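Local coordinates for protein chinitase A (Streptomyces coelicolor, PDB 3EBV) that probably hydrolyses internal glycosidic bonds of chitin through this family 18 glycosyl hydrolase domain of a longer, multidomain protein, at residues 8-13 / 115-120; 21-26 / 57-62; 98-103 / 127-132; 244-247 / 252-255; 268-273 / 281-286. All blocks are in the same frame, centred on the assembly; numbering follows the deposited sequence.

Overall arrangement
The chain folds as a family 18 TIM barrel, sampled by the five contacts from core to outer layer. Contact 1 spans the interior, from strand 6-12 to strand 115-120. Contact 2 is nested within the loop that contact 1 closes; contact 3 crosses contact 1 along the chain, pairing helices 94-111 and 126-140 on either side of strand 115-120 in sequence and packing on Ile118 and Leu120. Contacts 4 and 5 follow in series. Contact 5 joins strand 267-271, neighbour of 6-12, to the last helix; its centre and that of contact 1 are about 14 Å apart. Contact 4 lies at the far rim, its centre about 38 Å from those of contacts 2 and 3. Strands, helices and loops are thus tied in several combinations, including loop to loop and helix to loop.

Contact 1. Residues 8-13 / 115-120; sequences TGYWQN and GVDIDL
Tyr10 and Asp117 bridge the inside of the barrel, their side chains crossing at about a right angle between strands whose nearest CA atoms, those of this same pair, are 10.0 Å apart. Tyr10 CG lies anti to the carbonyl carbon (chi1 -76°), and from there the ring extends towards strand 115-120. Tyr10 OH donates to Asp117 OD2 at 2.6 Å, a short bond. The acceptor sits at the edge of the ring, close to the ring plane, and Asp117 OD2 is also 3.3 Å from Tyr10 CE1. The carboxylate is turned 69° against the ring. The hydroxyl meets OD2 from above the carboxylate plane, 44° out of it. The other oxygen, Asp117 OD1, is 3.3 Å from Tyr10 OH but at a poor angle and forms no bond with it. Further partners fix the buried carboxylate: Ser81 OG also binds OD2, and Thr147 OG1 binds OD1, so both oxygens are satisfied and its rotation is restrained. Asp117 and Asp119, on alternate residues of the fourth parallel strand inside the barrel, fit the DxxDxDxE signature of family 18 chitinases, here with a tyrosine of the first strand facing it.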
# COMPACT_ATOMS: atom_id res chain seq x y z
N THR A 8 -2.49 6.64 1.15
CA THR A 8 -1.28 5.95 1.67
C THR A 8 -0.10 6.39 0.83
O THR A 8 -0.20 6.47 -0.41
CB THR A 8 -1.44 4.41 1.55
OG1 THR A 8 -2.56 3.98 2.32
CG2 THR A 8 -0.21 3.64 2.01
N GLY A 9 1.02 6.69 1.48
CA GLY A 9 2.26 6.99 0.72
C GLY A 9 3.43 6.21 1.22
O GLY A 9 3.57 6.01 2.44
N TYR A 10 4.24 5.70 0.30
CA TYR A 10 5.48 4.99 0.67
C TYR A 10 6.60 5.98 0.90
O TYR A 10 6.89 6.76 -0.00
CB TYR A 10 5.88 3.99 -0.41
CG TYR A 10 5.00 2.76 -0.38
CD1 TYR A 10 5.43 1.62 0.30
CD2 TYR A 10 3.73 2.75 -0.98
CE1 TYR A 10 4.62 0.46 0.39
CE2 TYR A 10 2.92 1.60 -0.88
CZ TYR A 10 3.37 0.49 -0.20
OH TYR A 10 2.55 -0.62 -0.12
N TRP A 11 7.22 5.90 2.10
CA TRP A 11 8.41 6.74 2.41
C TRP A 11 9.63 5.87 2.29
O TRP A 11 9.69 4.78 2.89
CB TRP A 11 8.25 7.27 3.82
CG TRP A 11 9.46 8.00 4.34
CD1 TRP A 11 9.74 9.31 4.14
CD2 TRP A 11 10.55 7.45 5.12
NE1 TRP A 11 10.96 9.63 4.75
CE2 TRP A 11 11.46 8.52 5.35
CE3 TRP A 11 10.86 6.17 5.60
CZ2 TRP A 11 12.64 8.35 6.11
CZ3 TRP A 11 12.05 6.00 6.34
CH2 TRP A 11 12.91 7.09 6.58
N GLN A 12 10.61 6.31 1.49
CA GLN A 12 11.81 5.50 1.22
C GLN A 12 12.87 5.51 2.31
O GLN A 12 13.42 6.57 2.63
CB GLN A 12 12.49 5.95 -0.05
CG GLN A 12 11.56 5.85 -1.30
CD GLN A 12 12.11 6.58 -2.53
OE1 GLN A 12 11.45 6.67 -3.55
NE2 GLN A 12 13.39 7.04 -2.47
N ASN A 13 13.19 4.33 2.82
CA ASN A 13 14.37 4.17 3.72
C ASN A 13 15.62 3.92 2.91
O ASN A 13 16.39 3.01 3.23
CB ASN A 13 14.10 3.00 4.69
CG ASN A 13 15.22 2.83 5.71
OD1 ASN A 13 15.72 3.82 6.23
ND2 ASN A 13 15.59 1.59 6.00
N GLY A 115 1.45 -0.94 12.50
CA GLY A 115 1.10 -2.15 11.77
C GLY A 115 2.05 -2.38 10.63
O GLY A 115 3.21 -1.89 10.65
N VAL A 116 1.56 -3.12 9.62
CA VAL A 116 2.43 -3.70 8.62
C VAL A 116 1.74 -3.57 7.25
O VAL A 116 0.48 -3.60 7.15
CB VAL A 116 2.74 -5.20 8.91
CG1 VAL A 116 1.46 -6.09 8.90
CG2 VAL A 116 3.81 -5.74 7.97
N ASP A 117 2.58 -3.43 6.22
CA ASP A 117 2.12 -3.49 4.81
C ASP A 117 2.79 -4.67 4.17
O ASP A 117 4.01 -4.88 4.29
CB ASP A 117 2.55 -2.21 4.07
CG ASP A 117 2.30 -2.29 2.54
OD1 ASP A 117 1.10 -2.44 2.15
OD2 ASP A 117 3.29 -2.24 1.76
N ILE A 118 2.00 -5.52 3.52
CA ILE A 118 2.54 -6.69 2.84
C ILE A 118 2.80 -6.37 1.39
O ILE A 118 1.86 -6.21 0.60
CB ILE A 118 1.53 -7.90 2.97
CG1 ILE A 118 1.10 -8.12 4.45
CG2 ILE A 118 2.09 -9.16 2.26
CD1 ILE A 118 2.28 -8.42 5.39
N ASP A 119 4.08 -6.32 1.03
CA ASP A 119 4.50 -5.99 -0.31
C ASP A 119 5.56 -6.99 -0.80
O ASP A 119 6.53 -6.60 -1.48
CB ASP A 119 5.03 -4.55 -0.38
CG ASP A 119 5.32 -4.09 -1.79
OD1 ASP A 119 4.80 -4.66 -2.78
OD2 ASP A 119 6.13 -3.13 -1.90
N LEU A 120 5.34 -8.27 -0.50
CA LEU A 120 6.20 -9.33 -1.07
C LEU A 120 5.94 -9.40 -2.58
O LEU A 120 4.79 -9.57 -3.04
CB LEU A 120 5.91 -10.69 -0.44
CG LEU A 120 6.02 -10.80 1.09
CD1 LEU A 120 6.03 -12.32 1.50
CD2 LEU A 120 7.21 -10.10 1.59

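Contact 2. Residues 21-26 / 57-62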
# COMPACT_ATOMS: atom_id res chain seq x y z
N GLN A 21 13.90 12.56 2.24
CA GLN A 21 12.98 13.10 3.21
C GLN A 21 13.15 12.46 4.58
O GLN A 21 13.39 11.25 4.66
CB GLN A 21 11.50 12.86 2.81
CG GLN A 21 11.07 13.54 1.51
CD GLN A 21 9.60 13.30 1.22
OE1 GLN A 21 9.16 12.15 1.19
NE2 GLN A 21 8.85 14.38 0.95
N LYS A 22 12.99 13.27 5.63
CA LYS A 22 12.70 12.72 6.96
C LYS A 22 11.21 12.38 6.99
O LYS A 22 10.44 12.87 6.15
CB LYS A 22 13.03 13.74 8.06
CG LYS A 22 14.52 14.08 8.07
CD LYS A 22 14.83 15.16 9.09
CE LYS A 22 16.33 15.42 9.14
NZ LYS A 22 16.72 16.60 9.97
N ILE A 23 10.80 11.57 7.96
CA ILE A 23 9.36 11.35 8.13
C ILE A 23 8.63 12.69 8.32
O ILE A 23 7.52 12.86 7.86
CB ILE A 23 9.10 10.37 9.33
CG1 ILE A 23 9.53 8.94 8.94
CG2 ILE A 23 7.65 10.48 9.86
CD1 ILE A 23 8.54 8.21 7.94
N SER A 24 9.24 13.64 9.03
CA SER A 24 8.61 14.94 9.31
C SER A 24 8.41 15.77 8.03
O SER A 24 7.62 16.72 8.04
CB SER A 24 9.47 15.75 10.28
OG SER A 24 10.79 15.89 9.75
N ASP A 25 9.11 15.42 6.94
CA ASP A 25 8.92 16.14 5.68
C ASP A 25 7.72 15.65 4.87
O ASP A 25 7.32 16.28 3.89
CB ASP A 25 10.14 16.00 4.77
CG ASP A 25 11.38 16.66 5.34
OD1 ASP A 25 11.25 17.81 5.84
OD2 ASP A 25 12.45 16.03 5.21
N VAL A 26 7.19 14.48 5.22
CA VAL A 26 6.08 13.91 4.43
C VAL A 26 4.85 14.83 4.49
O VAL A 26 4.43 15.23 5.56
CB VAL A 26 5.72 12.50 4.94
CG1 VAL A 26 4.42 11.99 4.26
CG2 VAL A 26 6.91 11.54 4.70
N GLY A 57 21.29 11.32 4.87
CA GLY A 57 21.91 12.57 5.33
C GLY A 57 22.11 12.62 6.84
O GLY A 57 22.08 13.70 7.44
N GLY A 58 22.30 11.46 7.45
CA GLY A 58 22.61 11.38 8.88
C GLY A 58 21.41 11.42 9.81
O GLY A 58 21.54 11.67 11.00
N TYR A 59 20.22 11.17 9.26
CA TYR A 59 18.98 11.07 10.03
C TYR A 59 19.13 10.01 11.11
O TYR A 59 19.47 8.86 10.80
CB TYR A 59 17.90 10.64 9.03
CG TYR A 59 16.45 10.69 9.44
CD1 TYR A 59 15.97 11.62 10.38
CD2 TYR A 59 15.53 9.86 8.81
CE1 TYR A 59 14.59 11.67 10.72
CE2 TYR A 59 14.17 9.90 9.14
CZ TYR A 59 13.71 10.79 10.06
OH TYR A 59 12.37 10.85 10.34
N THR A 60 18.89 10.38 12.37
CA THR A 60 19.17 9.46 13.48
C THR A 60 17.93 8.63 13.86
O THR A 60 16.78 9.06 13.64
CB THR A 60 19.64 10.19 14.75
OG1 THR A 60 18.57 10.97 15.28
CG2 THR A 60 20.86 11.11 14.42
N VAL A 61 18.18 7.46 14.46
CA VAL A 61 17.09 6.61 14.98
C VAL A 61 16.20 7.40 15.95
O VAL A 61 14.96 7.34 15.87
CB VAL A 61 17.62 5.30 15.63
CG1 VAL A 61 16.52 4.55 16.38
CG2 VAL A 61 18.23 4.40 14.56
N ASP A 62 16.81 8.15 16.86
CA ASP A 62 16.03 8.95 17.79
C ASP A 62 15.10 9.96 17.11
O ASP A 62 13.95 10.13 17.51
CB ASP A 62 16.94 9.64 18.82
CG ASP A 62 17.40 8.70 19.94
OD1 ASP A 62 16.97 7.52 20.01
OD2 ASP A 62 18.20 9.17 20.77
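Tyr59 reaches across to Lys22 and Ile23, joining the loop that leads into helix 61-73 to the loop between barrel strands 6-12 and 32-40, with its 3-10 segment 23-25. The tight part is at the phenol oxygen: Ile23 N donates to Tyr59 OH at 2.9 Å with an angle of 152°, and Ile23 CB packs at 3.5 Å from the same oxygen. Asp67 OD2, on helix 61-73, is a second hydrogen-bond partner of this hydroxyl, while the Ile23 side chain packs on Trp11, Ile33 and Phe64. On the solvent side the aliphatic chain of Lys22 lies across one face of the ring. Lys22 CG stands 3.8 Å from the Tyr59 ring centroid, 20° off the normal, a CH-pi contact offset toward the rim, and Lys22 CB approaches Tyr59 CZ to 3.6 Å. Beyond CG the chain is extended and carries the ammonium group away from the ring. The turn itself is closed by Lys22 N, which donates to Asp25 OD2 at 2.8 Å. A backbone N-H and a carboxylate together hold the end of the ring in place, and Asp67 probably polarises its oxygen; Lys22 offers hydrocarbon cover and would restrain the ring's turning.

Contact 3. Residues 98-103 / 127-132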
# COMPACT_ATOMS: atom_id res chain seq x y z
N THR A 98 5.61 -18.10 11.94
CA THR A 98 5.89 -17.68 13.31
C THR A 98 7.06 -16.67 13.38
O THR A 98 6.95 -15.69 14.10
CB THR A 98 6.19 -18.92 14.19
OG1 THR A 98 5.00 -19.69 14.24
CG2 THR A 98 6.65 -18.53 15.60
N ASN A 99 8.10 -16.92 12.59
CA ASN A 99 9.25 -15.97 12.55
C ASN A 99 8.82 -14.61 12.00
O ASN A 99 9.27 -13.57 12.47
CB ASN A 99 10.40 -16.52 11.73
CG ASN A 99 11.04 -17.77 12.35
OD1 ASN A 99 10.87 -18.00 13.56
ND2 ASN A 99 11.67 -18.58 11.54
N PHE A 100 7.92 -14.63 11.02
CA PHE A 100 7.42 -13.38 10.47
C PHE A 100 6.63 -12.61 11.51
O PHE A 100 6.86 -11.44 11.75
CB PHE A 100 6.50 -13.69 9.28
CG PHE A 100 5.97 -12.46 8.56
CD1 PHE A 100 6.77 -11.83 7.59
CD2 PHE A 100 4.71 -11.95 8.86
CE1 PHE A 100 6.24 -10.69 6.90
CE2 PHE A 100 4.21 -10.81 8.17
CZ PHE A 100 4.98 -10.19 7.22
N ALA A 101 5.66 -13.27 12.15
CA ALA A 101 4.85 -12.60 13.16
C ALA A 101 5.71 -12.06 14.32
O ALA A 101 5.52 -10.92 14.76
CB ALA A 101 3.76 -13.54 13.72
N ASN A 102 6.63 -12.90 14.81
CA ASN A 102 7.50 -12.47 15.92
C ASN A 102 8.36 -11.26 15.55
O ASN A 102 8.46 -10.30 16.33
CB ASN A 102 8.41 -13.63 16.36
CG ASN A 102 7.67 -14.67 17.19
OD1 ASN A 102 6.61 -14.39 17.74
ND2 ASN A 102 8.24 -15.87 17.29
N SER A 103 8.98 -11.32 14.38
CA SER A 103 9.93 -10.27 13.99
C SER A 103 9.21 -8.98 13.60
O SER A 103 9.65 -7.90 13.95
CB SER A 103 10.88 -10.76 12.91
OG SER A 103 10.17 -11.10 11.73
N THR A 127 -1.65 -20.08 2.41
CA THR A 127 -1.76 -20.98 3.56
C THR A 127 -0.91 -20.39 4.69
O THR A 127 -1.39 -20.29 5.83
CB THR A 127 -1.31 -22.40 3.18
OG1 THR A 127 -2.25 -22.97 2.27
CG2 THR A 127 -1.23 -23.31 4.44
N TYR A 128 0.33 -19.98 4.39
CA TYR A 128 1.26 -19.59 5.48
C TYR A 128 1.21 -18.09 5.81
O TYR A 128 1.36 -17.70 6.96
CB TYR A 128 2.69 -20.16 5.27
CG TYR A 128 2.55 -21.66 5.26
CD1 TYR A 128 2.30 -22.32 6.46
CD2 TYR A 128 2.52 -22.39 4.08
CE1 TYR A 128 2.09 -23.68 6.47
CE2 TYR A 128 2.29 -23.78 4.08
CZ TYR A 128 2.06 -24.39 5.31
OH TYR A 128 1.78 -25.74 5.38
N MSE A 129 0.90 -17.27 4.80
CA MSE A 129 0.74 -15.86 5.14
C MSE A 129 -0.53 -15.61 5.99
O MSE A 129 -0.56 -14.72 6.86
CB MSE A 129 0.68 -14.99 3.87
CG MSE A 129 0.60 -13.46 4.16
SE MSE A 129 2.05 -12.75 5.36
CE MSE A 129 3.52 -12.66 4.04
N THR A 130 -1.61 -16.39 5.76
CA THR A 130 -2.80 -16.23 6.60
C THR A 130 -2.43 -16.62 8.06
O THR A 130 -2.76 -15.88 8.98
CB THR A 130 -3.99 -17.11 6.08
OG1 THR A 130 -4.34 -16.66 4.74
CG2 THR A 130 -5.19 -16.98 7.00
N GLN A 131 -1.72 -17.74 8.20
CA GLN A 131 -1.31 -18.16 9.54
C GLN A 131 -0.44 -17.07 10.19
O GLN A 131 -0.66 -16.71 11.36
CB GLN A 131 -0.53 -19.44 9.44
CG GLN A 131 -0.02 -19.94 10.83
CD GLN A 131 0.77 -21.23 10.73
OE1 GLN A 131 0.62 -22.03 9.80
NE2 GLN A 131 1.64 -21.45 11.75
N ALA A 132 0.50 -16.54 9.41
CA ALA A 132 1.42 -15.50 9.93
C ALA A 132 0.66 -14.26 10.39
O ALA A 132 0.92 -13.68 11.45
CB ALA A 132 2.47 -15.14 8.89
O HOH W 1 2.45 -19.13 13.22
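Phe100 of helix 94-111 packs against Met129 and Ala132 of helix 126-140, and its atoms trace the contact from backbone to core. CG is anti to the backbone N (chi1 -176°), which sends the ring inward between the helices and the barrel wall. Phe100 CB starts 4.3 Å from Ala132 CB, and one bond beyond CG the ring atom Phe100 CD2 comes to 3.9 Å of that same Ala132 CB, an oblique approach. Next round the ring, Phe100 CE2 meets Met129 SE at 4.0 Å; the residue is modelled as selenomethionine. The far atom, Phe100 CZ, rests on Ile118 CD1 of strand 115-120. Met129 is bent at chi2 and chi3, bringing its terminal CE over one face of the ring, offset toward the rim, while SE remains oblique to the ring in a Met-aromatic contact. Val91 touches Phe100, Met129 and Ala132 alike.

The helix axes approach to 9.1 Å and cross at -34°, a spacing compatible with the small residues between them: Ala101 CB abuts Ala132 O at 3.6 Å. Toward the outside a water joins Thr98 OG1 to Gln131 NE2, which donates to it at 2.9 Å; Gln131 NE2 also bonds Ser94 OG, and Asn102 OD1 bonds Lys139 NZ. Chemically the interface is layered: dispersion between a polarisable chalcogen, an aromatic ring and methyls holds the buried side, whereas direct and water-mediated polar links join the two helices along their outer side.

Contact 4. Residues 244-247 / 252-255; sequences LDCL and NCGS
Cys246 and Cys253 are joined covalently, tying the last turns of helix 237-249 to the loop that leads on to the last barrel strand, 267-271. Their SG atoms are 2.1 Å apart, and the torsion about the bond, chi3 98°, is close to the relaxed right angle, with right-handed sense. The two halves arrive differently: Cys246 SG is anti to its backbone N (chi1 175°), pointing out from the helix, whereas Cys253 SG is anti to its carbonyl carbon. Cys246 also touches Thr203 of helix 199-210 and Pro258.

One hydrogen bond runs beside the disulfide. Asn252 ND2 donates to Asp245 OD2 at 2.9 Å, using the anti lone pair of that oxygen, and the acceptor lies almost in the amide plane. The two side chains run side by side and point the same way, with their planes 33° apart. The other oxygen, Asp245 OD1, is taken by His290 NE2, with Lys249 NZ as a long, weak ion-pair partner.

Van der Waals contact is slight: Asp245 CB and Asn252 CB lie 4.1 Å apart, and Cys246 CB is 4.2 Å from Asn252 C. A covalent link and an adjacent amide-carboxylate bond thus clamp the chain as it leaves the helix. The disulfide should limit how far the six residues between the cysteines can open, while the carboxylate, shared between Asn252 and His290, connects the same turn to the C-terminal helix.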
# COMPACT_ATOMS: atom_id res chain seq x y z
N LEU A 244 -11.75 7.64 -9.04
CA LEU A 244 -12.40 7.71 -7.72
C LEU A 244 -13.87 8.14 -7.86
O LEU A 244 -14.73 7.54 -7.23
CB LEU A 244 -11.64 8.70 -6.81
CG LEU A 244 -10.24 8.21 -6.39
CD1 LEU A 244 -9.56 9.45 -5.74
CD2 LEU A 244 -10.32 7.05 -5.41
N ASP A 245 -14.09 9.17 -8.69
CA ASP A 245 -15.48 9.65 -8.96
C ASP A 245 -16.29 8.53 -9.57
O ASP A 245 -17.48 8.35 -9.24
CB ASP A 245 -15.45 10.83 -9.91
CG ASP A 245 -14.91 12.10 -9.25
OD1 ASP A 245 -14.73 12.10 -8.01
OD2 ASP A 245 -14.71 13.05 -10.03
N CYS A 246 -15.71 7.83 -10.53
CA CYS A 246 -16.48 6.81 -11.24
C CYS A 246 -16.96 5.73 -10.29
O CYS A 246 -18.16 5.33 -10.26
CB CYS A 246 -15.62 6.27 -12.39
SG CYS A 246 -16.37 4.89 -13.32
N LEU A 247 -16.05 5.25 -9.45
CA LEU A 247 -16.38 4.16 -8.52
C LEU A 247 -17.31 4.65 -7.41
O LEU A 247 -18.20 3.90 -7.01
CB LEU A 247 -15.08 3.61 -7.88
CG LEU A 247 -14.23 2.83 -8.91
CD1 LEU A 247 -12.76 2.65 -8.36
CD2 LEU A 247 -14.81 1.47 -9.21
N ASN A 252 -17.62 10.76 -14.27
CA ASN A 252 -16.26 10.77 -14.83
C ASN A 252 -15.72 9.38 -15.18
O ASN A 252 -14.51 9.20 -15.34
CB ASN A 252 -15.30 11.57 -13.93
CG ASN A 252 -15.66 13.04 -13.89
OD1 ASN A 252 -16.01 13.63 -14.93
ND2 ASN A 252 -15.61 13.62 -12.72
N CYS A 253 -16.63 8.43 -15.44
CA CYS A 253 -16.17 7.13 -15.95
C CYS A 253 -15.61 7.22 -17.37
O CYS A 253 -15.95 8.12 -18.16
CB CYS A 253 -17.31 6.10 -15.94
SG CYS A 253 -17.99 5.78 -14.29
N GLY A 254 -14.72 6.27 -17.68
CA GLY A 254 -14.27 6.08 -19.07
C GLY A 254 -15.26 5.15 -19.77
O GLY A 254 -16.49 5.22 -19.48
N SER A 255 -14.81 4.30 -20.70
CA SER A 255 -15.75 3.35 -21.33
C SER A 255 -16.34 2.34 -20.33
O SER A 255 -17.45 1.79 -20.50
CB SER A 255 -15.13 2.58 -22.50
OG SER A 255 -14.26 1.51 -22.08

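Contact 5. Residues 268-273 / 281-286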
# COMPACT_ATOMS: atom_id res chain seq x y z
N ALA A 268 -6.65 6.25 -2.11
CA ALA A 268 -5.57 6.08 -3.09
C ALA A 268 -4.27 5.86 -2.38
O ALA A 268 -4.17 6.03 -1.16
CB ALA A 268 -5.48 7.30 -4.06
N MSE A 269 -3.27 5.46 -3.16
CA MSE A 269 -1.93 5.18 -2.62
C MSE A 269 -0.92 5.64 -3.66
O MSE A 269 -1.21 5.62 -4.87
CB MSE A 269 -1.78 3.67 -2.38
CG MSE A 269 -0.35 3.24 -1.98
SE MSE A 269 0.80 2.90 -3.58
CE MSE A 269 0.48 0.98 -3.80
N THR A 270 0.29 6.05 -3.22
CA THR A 270 1.35 6.30 -4.21
C THR A 270 2.74 5.82 -3.78
O THR A 270 3.12 5.90 -2.58
CB THR A 270 1.40 7.78 -4.63
OG1 THR A 270 2.21 7.93 -5.81
CG2 THR A 270 1.97 8.65 -3.53
N TRP A 271 3.45 5.32 -4.80
CA TRP A 271 4.90 5.12 -4.71
C TRP A 271 5.51 6.32 -5.43
O TRP A 271 5.31 6.44 -6.65
CB TRP A 271 5.27 3.84 -5.44
CG TRP A 271 6.77 3.66 -5.45
CD1 TRP A 271 7.62 4.00 -6.46
CD2 TRP A 271 7.57 3.15 -4.38
NE1 TRP A 271 8.94 3.73 -6.08
CE2 TRP A 271 8.92 3.19 -4.81
CE3 TRP A 271 7.27 2.64 -3.10
CZ2 TRP A 271 9.99 2.76 -3.99
CZ3 TRP A 271 8.31 2.22 -2.29
CH2 TRP A 271 9.66 2.27 -2.75
N SER A 272 6.22 7.24 -4.74
CA SER A 272 6.51 7.28 -3.31
C SER A 272 6.39 8.75 -2.88
O SER A 272 6.34 9.65 -3.72
CB SER A 272 7.95 6.81 -3.03
OG SER A 272 8.86 7.69 -3.71
N THR A 273 6.41 9.01 -1.58
CA THR A 273 6.41 10.40 -1.09
C THR A 273 7.65 11.15 -1.65
O THR A 273 7.56 12.34 -1.97
CB THR A 273 6.35 10.48 0.45
OG1 THR A 273 7.54 9.93 1.02
CG2 THR A 273 5.16 9.64 0.99
N ASN A 281 5.08 17.92 -5.20
CA ASN A 281 3.89 17.48 -4.44
C ASN A 281 2.61 17.65 -5.26
O ASN A 281 1.51 17.76 -4.66
CB ASN A 281 3.78 18.15 -3.08
CG ASN A 281 4.94 17.79 -2.18
OD1 ASN A 281 5.47 16.67 -2.26
ND2 ASN A 281 5.33 18.71 -1.29
N ALA A 282 2.72 17.69 -6.59
CA ALA A 282 1.51 17.85 -7.43
C ALA A 282 0.54 16.69 -7.21
O ALA A 282 -0.69 16.92 -7.07
CB ALA A 282 1.91 17.94 -8.89
N TRP A 283 1.05 15.48 -7.12
CA TRP A 283 0.15 14.32 -7.00
C TRP A 283 -0.59 14.38 -5.67
O TRP A 283 -1.84 14.29 -5.63
CB TRP A 283 0.95 13.01 -7.17
CG TRP A 283 0.12 11.76 -7.38
CD1 TRP A 283 -0.13 11.15 -8.58
CD2 TRP A 283 -0.52 10.97 -6.37
NE1 TRP A 283 -0.91 10.02 -8.39
CE2 TRP A 283 -1.18 9.88 -7.05
CE3 TRP A 283 -0.66 11.09 -4.98
CZ2 TRP A 283 -1.91 8.90 -6.35
CZ3 TRP A 283 -1.36 10.10 -4.28
CH2 TRP A 283 -2.01 9.04 -4.97
N SER A 284 0.12 14.49 -4.54
CA SER A 284 -0.57 14.50 -3.25
C SER A 284 -1.46 15.75 -3.08
O SER A 284 -2.52 15.67 -2.42
CB SER A 284 0.37 14.31 -2.07
OG SER A 284 1.36 15.34 -2.03
N ASN A 285 -1.05 16.89 -3.65
CA ASN A 285 -1.91 18.08 -3.55
C ASN A 285 -3.27 17.78 -4.18
O ASN A 285 -4.30 18.10 -3.59
CB ASN A 285 -1.28 19.29 -4.24
CG ASN A 285 -0.25 19.99 -3.36
OD1 ASN A 285 -0.17 19.73 -2.17
ND2 ASN A 285 0.46 20.94 -3.96
N SER A 286 -3.28 17.19 -5.37
CA SER A 286 -4.56 17.07 -6.13
C SER A 286 -5.32 15.84 -5.65
O SER A 286 -6.52 15.95 -5.35
CB SER A 286 -4.28 16.99 -7.61
OG SER A 286 -5.46 16.53 -8.28
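Trp283 meets Thr270 because its chi1 of -167° swings the indole from helix 282-292 to the strand; chi1 of Thr270, also near 180°, only sets where OG1 and CG2 go round CB, with OG1 opposite the backbone N. This is the last strand-helix pair of the TIM barrel, in which strand 268-271 and helix 282-286 run antiparallel (171°) with their axes 10.3 Å apart. Thr270 comes up under one face of the indole. Thr270 CB stands 3.6 Å from the centroid of the six-membered ring of Trp283 and only 12° off the normal, a CH-pi contact. The methyl, in the crowded position between backbone N and carbonyl carbon, reaches the rim at CZ3, with Thr270 CG2 3.7 Å from Trp283 CZ3. Thr270 OG1 turns to Leu223 O on the neighbouring strand, so its buried polar end is satisfied outside the ring contact.

Along the strand the indole also meets Ala268: Ala268 CB is 4.0 Å from Trp283 CH2. Residue 269 directs its side chain the other way, into the barrel, where Met269 (selenomethionine) touches Tyr10. Val7 of strand 6-12, Val240 of helix 237-249 and Asp276 of helix 273-278 also touch Trp283. The strand ends at the cis peptide between Trp271 and Ser272, consistent with the non-prolyl cis bond at the tryptophan at the end of the last strand in family 18 chitinases. Between Ala268 and Thr270 the carbonyl oxygen of the intervening residue reaches the indole obliquely: Met269 O lies 3.5 Å from Trp283 CH2.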